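PDB 4FDB: probable primosomal replication protein n from Ralstonia solanacearum, which probably binds single-stranded DNA and takes part in restarting stalled replication forks, as a homodimer that supports PriA during primosome assembly. Local coordinates for residues S34-A37 with T42-Q45; N3-V8 with F48-L53; S60-I65 with T69-V74. The protein carries 3 engineered substitutions. All coordinates share one frame; numbering follows the deposited sequence. Where two conformers were deposited one is given.

Interaction 1 of 3, residues S34-A37 with T42-Q45; sequences SGQA and TARQ. Engineered in segment 42-45: Thr42 (natural residue Ala).
Ala37 N donates to Arg44 O over 2.9 Å, a nearly straight bond (162° at the hydrogen). The return bond of this antiparallel hydrogen-bonded pair, Arg44 N to Ala37 O, is weak at 3.4 Å. One step inward, Gln36 and Gln45 form a non-hydrogen-bonded pair whose CA atoms are 4.5 Å apart. Here CA-H groups supplement the amide bonds: Gln36 CA lies 3.4 Å from Arg44 O, and Gln45 CA lies 3.5 Å from Gly35 O. The side chains of Gln36 and Gln45 run side by side from one face of the hairpin. Gln36 is extended beyond CG, whereas Gln45 bends at chi2 (-45°) and brings its terminal group back beside that of Gln36. Ala37 and Arg44 point to the other face, where Phe76 and Ala78 of the second subunit pack against them. Beyond the pair, Ala43 CA approaches Ala37 O at 3.6 Å. With one sound amide bond, one weak one and several CA-H...O contacts, the end of the hairpin of strands 25-37 and 44-55, probably the link between strands 2 and 3 of an OB-type fold, is held mainly through its backbone, while the glutamine pair lies on an exposed face.

Interaction 2 of 3, residues N3-V8 with F48-L53; sequences NRLQLV and FSIEAL
The interior of an OB-type barrel, the fold expected from the family, is filled here by side chains of two strands that face each other without pairing. The axes of segments 3-8 and 48-53 approach to 10.8 Å and make an angle of 122° between their chain directions, so only side chains bridge the gap. Leu7 divides its two methyls between two partners. CD1 meets the far end of the Phe48 ring, 4.0 Å from CZ, in an oblique approach to the ring, and CD2 touches Ile50 CG2, also at 4.0 Å. The two side chains Leu7 and Phe48 come from opposite directions. Phe48 has its CG between the backbone N and the carbonyl carbon (chi1 63°), which swings the ring toward Leu7 although its CB does not point straight across. The CB of Ile50 does point across; the branches of this side chain serve different leucines, CG2 going to Leu7 and CD1 reaching Leu5 CD2 at a looser 4.4 Å. All four residues are buried and the contact is wholly apolar, with no hydrogen bond between the segments. Segment 3-8 pairs with strand 70-79 in its own subunit and, antiparallel, with a strand of the second subunit, so the sheet continues across the dimer interface. Segment 48-53 lies between strands 25-37 and 87-96; Tyr33 of the former meets the Phe48 ring and touches Leu7, while Phe89 of the latter packs on Leu5.

Interaction 3 of 3, residues S60-I65 with T69-V74; sequences SVLDRI and TVLDCV. Engineered in segment 69-74: Asp72 (natural residue Glu).
Ile65 reaches across to segment 69-74 from its CB, which points toward that segment and sends out two branches. CG2, anti to the backbone N, lies 3.7 Å from Thr69 CB; the two side chains cross at about a right angle. The other branch leaves through CG1, anti to the carbonyl carbon (chi1 -67°), and ends in CD1, which meets Leu71 CD2 tip to tip at 3.8 Å. That same Leu71 methyl also comes within 4.2 Å of Ile65 CG2, so it sits near both arms of the isoleucine. Leu71 CD1 has a looser neighbour in Leu62 CD2, 4.3 Å away. Thr69 meets Ile65 most closely through CB, and its hydroxyl, also nearby, is hydrogen-bonded to the carbonyl oxygen of Ala66, in the short link between the segments. Ile65 is brought into position by a type I turn from Leu62 to Ile65, closed by a bond from Ile65 N to Leu62 O of 3.1 Å. The carbonyl oxygen of Ile65 receives a hydrogen bond from Arg14 NE of strand 3-19. Leu94 of strand 87-96 touches Leu62, Ile65 and Leu71, joining the three into one apolar cluster. A short helix following the third strand, with the chain then turning into the fourth so that side chains of the helix and the turn after it close one end of the barrel, is consistent with the OB fold of the family.

Overall arrangement
Interactions 1 and 2 share strand 44-55: its start pairs with strand 25-37 in interaction 1, and its next part faces strand 3-19 in interaction 2. Their centres lie about 16 Å apart. Along the chain, interaction 1 falls between the two segments of interaction 2, and interaction 3 follows both. Interaction 3 is centred about 12 Å from interaction 2, and the two touch directly because strands 3-19 and 70-79 are neighbours, with a probable hydrogen bond between Leu7 O and Cys73 N. Interactions 2 and 3 are both buried contacts near the middle of the chain, whereas interaction 1 is a surface contact at the end of a hairpin, centred about 19 Å from the chain centre; interactions 1 and 2 both touch the second subunit.

Interaction 1 of 3, residues S34-A37 with T42-Q45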
loop_
_atom_site.group_PDB
_atom_site.type_symbol
_atom_site.label_atom_id
_atom_site.label_comp_id
_atom_site.label_asym_id
_atom_site.label_seq_id
_atom_site.Cartn_x
_atom_site.Cartn_y
_atom_site.Cartn_z
ATOM N N SER A 34 7.007 3.449 10.959
ATOM C CA SER A 34 7.746 2.631 11.913
ATOM C C SER A 34 6.797 2.027 12.948
ATOM O O SER A 34 6.197 2.742 13.754
ATOM C CB SER A 34 8.832 3.452 12.607
ATOM O OG SER A 34 8.270 4.569 13.273
ATOM N N GLY A 35 6.671 0.707 12.936
ATOM C CA GLY A 35 5.709 0.049 13.789
ATOM C C GLY A 35 5.880 -1.448 13.807
ATOM O O GLY A 35 6.962 -1.972 13.553
ATOM N N GLN A 36 4.796 -2.133 14.134
ATOM C CA GLN A 36 4.830 -3.569 14.307
ATOM C C GLN A 36 3.678 -4.128 13.516
ATOM O O GLN A 36 2.583 -3.579 13.536
ATOM C CB GLN A 36 4.645 -3.949 15.775
ATOM C CG GLN A 36 5.681 -3.371 16.724
ATOM C CD GLN A 36 5.917 -4.263 17.930
ATOM O OE1 GLN A 36 5.702 -5.476 17.870
ATOM N NE2 GLN A 36 6.366 -3.668 19.033
ATOM N N ALA A 37 3.935 -5.221 12.816
ATOM C CA ALA A 37 2.873 -5.927 12.149
ATOM C C ALA A 37 2.545 -7.108 13.032
ATOM O O ALA A 37 3.333 -8.049 13.147
ATOM C CB ALA A 37 3.311 -6.376 10.771
ATOM N N THR A 42 4.735 -14.315 13.651
ATOM C CA THR A 42 5.528 -13.733 14.717
ATOM C C THR A 42 5.396 -12.229 14.548
ATOM O O THR A 42 5.609 -11.714 13.450
ATOM C CB THR A 42 7.012 -14.119 14.589
ATOM O OG1 THR A 42 7.171 -15.521 14.832
ATOM C CG2 THR A 42 7.857 -13.344 15.591
ATOM N N ALA A 43 5.014 -11.528 15.614
ATOM C CA ALA A 43 5.002 -10.069 15.583
ATOM C C ALA A 43 6.386 -9.613 15.169
ATOM O O ALA A 43 7.385 -10.106 15.681
ATOM C CB ALA A 43 4.644 -9.501 16.946
ATOM N N ARG A 44 6.450 -8.696 14.216
ATOM C CA ARG A 44 7.739 -8.231 13.736
ATOM C C ARG A 44 7.732 -6.728 13.530
ATOM O O ARG A 44 6.699 -6.133 13.222
ATOM C CB ARG A 44 8.113 -8.928 12.428
ATOM C CG ARG A 44 7.204 -8.587 11.260
ATOM C CD ARG A 44 7.746 -9.183 9.977
ATOM N NE ARG A 44 8.001 -8.166 8.962
ATOM C CZ ARG A 44 8.655 -8.395 7.827
ATOM N NH1 ARG A 44 9.129 -9.606 7.569
ATOM N NH2 ARG A 44 8.842 -7.413 6.957
ATOM N N GLN A 45 8.896 -6.126 13.704
ATOM C CA GLN A 45 9.055 -4.714 13.439
ATOM C C GLN A 45 9.009 -4.486 11.946
ATOM O O GLN A 45 9.502 -5.294 11.158
ATOM C CB GLN A 45 10.372 -4.203 14.017
ATOM C CG GLN A 45 10.522 -4.477 15.499
ATOM C CD GLN A 45 9.260 -4.151 16.273
ATOM O OE1 GLN A 45 8.583 -5.048 16.778
ATOM N NE2 GLN A 45 8.936 -2.866 16.368
#

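Interaction 2 of 3, residues N3-V8 with F48-L53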
loop_
_atom_site.group_PDB
_atom_site.type_symbol
_atom_site.label_atom_id
_atom_site.label_comp_id
_atom_site.label_asym_id
_atom_site.label_seq_id
_atom_site.Cartn_x
_atom_site.Cartn_y
_atom_site.Cartn_z
ATOM N N ASN A 3 -9.331 -0.773 -2.820
ATOM C CA ASN A 3 -7.916 -0.417 -2.860
ATOM C C ASN A 3 -7.830 0.657 -1.809
ATOM O O ASN A 3 -8.104 1.821 -2.090
ATOM C CB ASN A 3 -7.546 0.110 -4.255
ATOM C CG ASN A 3 -6.200 0.860 -4.298
ATOM O OD1 ASN A 3 -5.408 0.859 -3.348
ATOM N ND2 ASN A 3 -5.963 1.536 -5.415
ATOM N N ARG A 4 -7.482 0.256 -0.587
ATOM C CA ARG A 4 -7.501 1.197 0.542
ATOM C C ARG A 4 -6.349 0.928 1.484
ATOM O O ARG A 4 -6.233 -0.169 2.025
ATOM C CB ARG A 4 -8.825 1.059 1.303
ATOM C CG ARG A 4 -8.978 2.000 2.495
ATOM C CD ARG A 4 -10.423 2.043 2.978
ATOM N NE ARG A 4 -10.612 3.003 4.062
ATOM C CZ ARG A 4 -10.794 2.671 5.339
ATOM N NH1 ARG A 4 -10.953 3.616 6.257
ATOM N NH2 ARG A 4 -10.825 1.393 5.697
ATOM N N LEU A 5 -5.508 1.940 1.678
ATOM C CA LEU A 5 -4.382 1.855 2.587
ATOM C C LEU A 5 -4.660 2.772 3.774
ATOM O O LEU A 5 -5.056 3.923 3.587
ATOM C CB LEU A 5 -3.098 2.318 1.891
ATOM C CG LEU A 5 -1.863 2.353 2.813
ATOM C CD1 LEU A 5 -1.540 0.948 3.312
ATOM C CD2 LEU A 5 -0.637 2.951 2.128
ATOM N N GLN A 6 -4.486 2.247 4.982
ATOM C CA GLN A 6 -4.516 3.063 6.197
ATOM C C GLN A 6 -3.117 3.031 6.765
ATOM O O GLN A 6 -2.548 1.965 6.935
ATOM C CB GLN A 6 -5.460 2.454 7.222
ATOM C CG GLN A 6 -6.902 2.319 6.782
ATOM C CD GLN A 6 -7.679 1.428 7.721
ATOM O OE1 GLN A 6 -7.766 0.217 7.519
ATOM N NE2 GLN A 6 -8.232 2.022 8.775
ATOM N N LEU A 7 -2.559 4.196 7.068
ATOM C CA LEU A 7 -1.179 4.242 7.488
ATOM C C LEU A 7 -1.019 5.376 8.482
ATOM O O LEU A 7 -1.478 6.483 8.228
ATOM C CB LEU A 7 -0.272 4.467 6.277
ATOM C CG LEU A 7 1.229 4.211 6.501
ATOM C CD1 LEU A 7 1.473 2.730 6.762
ATOM C CD2 LEU A 7 2.035 4.656 5.303
ATOM N N VAL A 8 -0.413 5.083 9.624
ATOM C CA VAL A 8 0.007 6.140 10.538
ATOM C C VAL A 8 1.499 6.324 10.332
ATOM O O VAL A 8 2.266 5.391 10.531
ATOM C CB VAL A 8 -0.262 5.761 11.990
ATOM C CG1 VAL A 8 0.468 6.727 12.938
ATOM C CG2 VAL A 8 -1.754 5.770 12.255
ATOM N N PHE A 48 9.533 1.401 6.859
ATOM C CA PHE A 48 9.744 1.742 5.461
ATOM C C PHE A 48 9.355 3.189 5.233
ATOM O O PHE A 48 8.705 3.816 6.081
ATOM C CB PHE A 48 8.923 0.812 4.532
ATOM C CG PHE A 48 7.432 0.917 4.715
ATOM C CD1 PHE A 48 6.681 1.802 3.942
ATOM C CD2 PHE A 48 6.776 0.115 5.637
ATOM C CE1 PHE A 48 5.306 1.903 4.105
ATOM C CE2 PHE A 48 5.402 0.220 5.805
ATOM C CZ PHE A 48 4.667 1.100 5.036
ATOM N N SER A 49 9.744 3.717 4.079
ATOM C CA SER A 49 9.268 5.020 3.656
ATOM C C SER A 49 8.456 4.825 2.385
ATOM O O SER A 49 8.674 3.859 1.649
ATOM C CB SER A 49 10.436 5.957 3.404
ATOM O OG SER A 49 11.111 6.215 4.628
ATOM N N ILE A 50 7.510 5.721 2.152
ATOM C CA ILE A 50 6.645 5.579 0.981
ATOM C C ILE A 50 6.347 6.953 0.385
ATOM O O ILE A 50 6.127 7.925 1.109
ATOM C CB ILE A 50 5.353 4.820 1.347
ATOM C CG1 ILE A 50 4.541 4.479 0.094
ATOM C CG2 ILE A 50 4.535 5.610 2.381
ATOM C CD1 ILE A 50 3.307 3.609 0.392
ATOM N N GLU A 51 6.401 7.046 -0.944
ATOM C CA GLU A 51 6.017 8.279 -1.611
ATOM C C GLU A 51 4.509 8.435 -1.563
ATOM O O GLU A 51 3.770 7.478 -1.796
ATOM C CB GLU A 51 6.503 8.263 -3.068
ATOM C CG GLU A 51 8.026 8.335 -3.202
ATOM C CD GLU A 51 8.583 9.741 -2.986
ATOM O OE1 GLU A 51 7.780 10.699 -2.901
ATOM O OE2 GLU A 51 9.826 9.891 -2.900
ATOM N N ALA A 52 4.046 9.643 -1.250
ATOM C CA ALA A 52 2.619 9.902 -1.167
ATOM C C ALA A 52 2.316 11.209 -1.877
ATOM O O ALA A 52 3.230 11.947 -2.271
ATOM C CB ALA A 52 2.162 9.968 0.294
ATOM N N LEU A 53 1.036 11.487 -2.049
ATOM C CA LEU A 53 0.642 12.788 -2.562
ATOM C C LEU A 53 -0.768 13.127 -2.132
ATOM O O LEU A 53 -1.577 12.243 -1.845
ATOM C CB LEU A 53 0.813 12.865 -4.083
ATOM C CG LEU A 53 -0.118 12.106 -5.027
ATOM C CD1 LEU A 53 -1.458 12.832 -5.223
ATOM C CD2 LEU A 53 0.564 11.933 -6.363
#

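Interaction 3 of 3, residues S60-I65 with T69-V74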
loop_
_atom_site.group_PDB
_atom_site.type_symbol
_atom_site.label_atom_id
_atom_site.label_comp_id
_atom_site.label_asym_id
_atom_site.label_seq_id
_atom_site.Cartn_x
_atom_site.Cartn_y
_atom_site.Cartn_z
ATOM N N SER A 60 -3.655 21.339 -0.318
ATOM C CA SER A 60 -3.656 22.508 0.563
ATOM C C SER A 60 -3.375 22.109 2.011
ATOM O O SER A 60 -2.632 22.790 2.730
ATOM C CB SER A 60 -5.000 23.220 0.488
ATOM O OG SER A 60 -5.243 23.714 -0.820
ATOM N N VAL A 61 -3.979 21.006 2.435
ATOM C CA VAL A 61 -3.790 20.517 3.792
ATOM C C VAL A 61 -2.335 20.121 4.037
ATOM O O VAL A 61 -1.746 20.515 5.041
ATOM C CB VAL A 61 -4.709 19.319 4.100
ATOM C CG1 VAL A 61 -4.306 18.664 5.430
ATOM C CG2 VAL A 61 -6.174 19.761 4.124
ATOM N N LEU A 62 -1.755 19.360 3.118
ATOM C CA LEU A 62 -0.372 18.901 3.275
ATOM C C LEU A 62 0.596 20.065 3.239
ATOM O O LEU A 62 1.614 20.062 3.937
ATOM C CB LEU A 62 0.005 17.908 2.173
ATOM C CG LEU A 62 -0.502 16.479 2.304
ATOM C CD1 LEU A 62 -0.176 15.717 1.030
ATOM C CD2 LEU A 62 0.136 15.820 3.519
ATOM N N ASP A 63 0.261 21.078 2.443
ATOM C CA ASP A 63 1.131 22.230 2.252
ATOM C C ASP A 63 1.333 23.048 3.529
ATOM O O ASP A 63 2.238 23.881 3.597
ATOM C CB ASP A 63 0.576 23.127 1.138
ATOM C CG ASP A 63 1.612 24.095 0.592
ATOM O OD1 ASP A 63 2.735 23.657 0.254
ATOM O OD2 ASP A 63 1.308 25.302 0.506
ATOM N N ARG A 64 0.492 22.821 4.534
ATOM C CA ARG A 64 0.584 23.564 5.788
ATOM C C ARG A 64 1.066 22.710 6.959
ATOM O O ARG A 64 1.128 23.179 8.094
ATOM C CB ARG A 64 -0.756 24.214 6.144
ATOM C CG ARG A 64 -1.870 23.228 6.447
ATOM C CD ARG A 64 -2.840 23.762 7.491
ATOM N NE ARG A 64 -4.137 23.089 7.435
ATOM C CZ ARG A 64 -4.396 21.900 7.970
ATOM N NH1 ARG A 64 -3.445 21.230 8.605
ATOM N NH2 ARG A 64 -5.611 21.378 7.866
ATOM N N ILE A 65 1.421 21.465 6.688
ATOM C CA ILE A 65 1.857 20.565 7.756
ATOM C C ILE A 65 3.383 20.545 7.900
ATOM O O ILE A 65 4.094 20.402 6.911
ATOM C CB ILE A 65 1.335 19.146 7.503
ATOM C CG1 ILE A 65 -0.193 19.132 7.626
ATOM C CG2 ILE A 65 1.958 18.161 8.482
ATOM C CD1 ILE A 65 -0.811 17.813 7.259
ATOM N N THR A 69 5.682 15.837 11.562
ATOM C CA THR A 69 4.346 15.625 12.109
ATOM C C THR A 69 3.867 14.208 11.842
ATOM O O THR A 69 4.016 13.715 10.731
ATOM C CB THR A 69 3.351 16.618 11.485
ATOM O OG1 THR A 69 3.772 17.950 11.809
ATOM C CG2 THR A 69 1.948 16.375 12.032
ATOM N N VAL A 70 3.285 13.548 12.843
ATOM C CA VAL A 70 2.747 12.204 12.603
ATOM C C VAL A 70 1.301 12.306 12.104
ATOM O O VAL A 70 0.474 12.984 12.721
ATOM C CB VAL A 70 2.788 11.336 13.872
ATOM C CG1 VAL A 70 2.254 9.939 13.587
ATOM C CG2 VAL A 70 4.211 11.242 14.411
ATOM N N LEU A 71 1.000 11.625 11.008
ATOM C CA LEU A 71 -0.295 11.771 10.355
ATOM C C LEU A 71 -1.002 10.430 10.327
ATOM O O LEU A 71 -0.359 9.421 10.098
ATOM C CB LEU A 71 -0.085 12.226 8.912
ATOM C CG LEU A 71 0.647 13.558 8.754
ATOM C CD1 LEU A 71 0.974 13.824 7.291
ATOM C CD2 LEU A 71 -0.186 14.661 9.333
ATOM N N ASP A 72 -2.313 10.435 10.566
ATOM C CA ASP A 72 -3.174 9.266 10.361
ATOM C C ASP A 72 -3.749 9.389 8.967
ATOM O O ASP A 72 -4.607 10.239 8.749
ATOM C CB ASP A 72 -4.358 9.331 11.328
ATOM C CG ASP A 72 -4.248 8.349 12.461
ATOM O OD1 ASP A 72 -3.247 8.410 13.198
ATOM O OD2 ASP A 72 -5.179 7.527 12.625
ATOM N N CYS A 73 -3.287 8.559 8.029
ATOM C CA CYS A 73 -3.656 8.721 6.624
ATOM C C CYS A 73 -4.529 7.587 6.127
ATOM O O CYS A 73 -4.350 6.432 6.525
ATOM C CB CYS A 73 -2.407 8.707 5.749
ATOM S SG CYS A 73 -1.132 9.871 6.265
ATOM N N VAL A 74 -5.476 7.924 5.264
ATOM C CA VAL A 74 -6.172 6.907 4.487
ATOM C C VAL A 74 -6.083 7.288 3.021
ATOM O O VAL A 74 -5.886 8.451 2.668
ATOM C CB VAL A 74 -7.638 6.739 4.913
ATOM C CG1 VAL A 74 -7.727 6.064 6.277
ATOM C CG2 VAL A 74 -8.360 8.079 4.917
#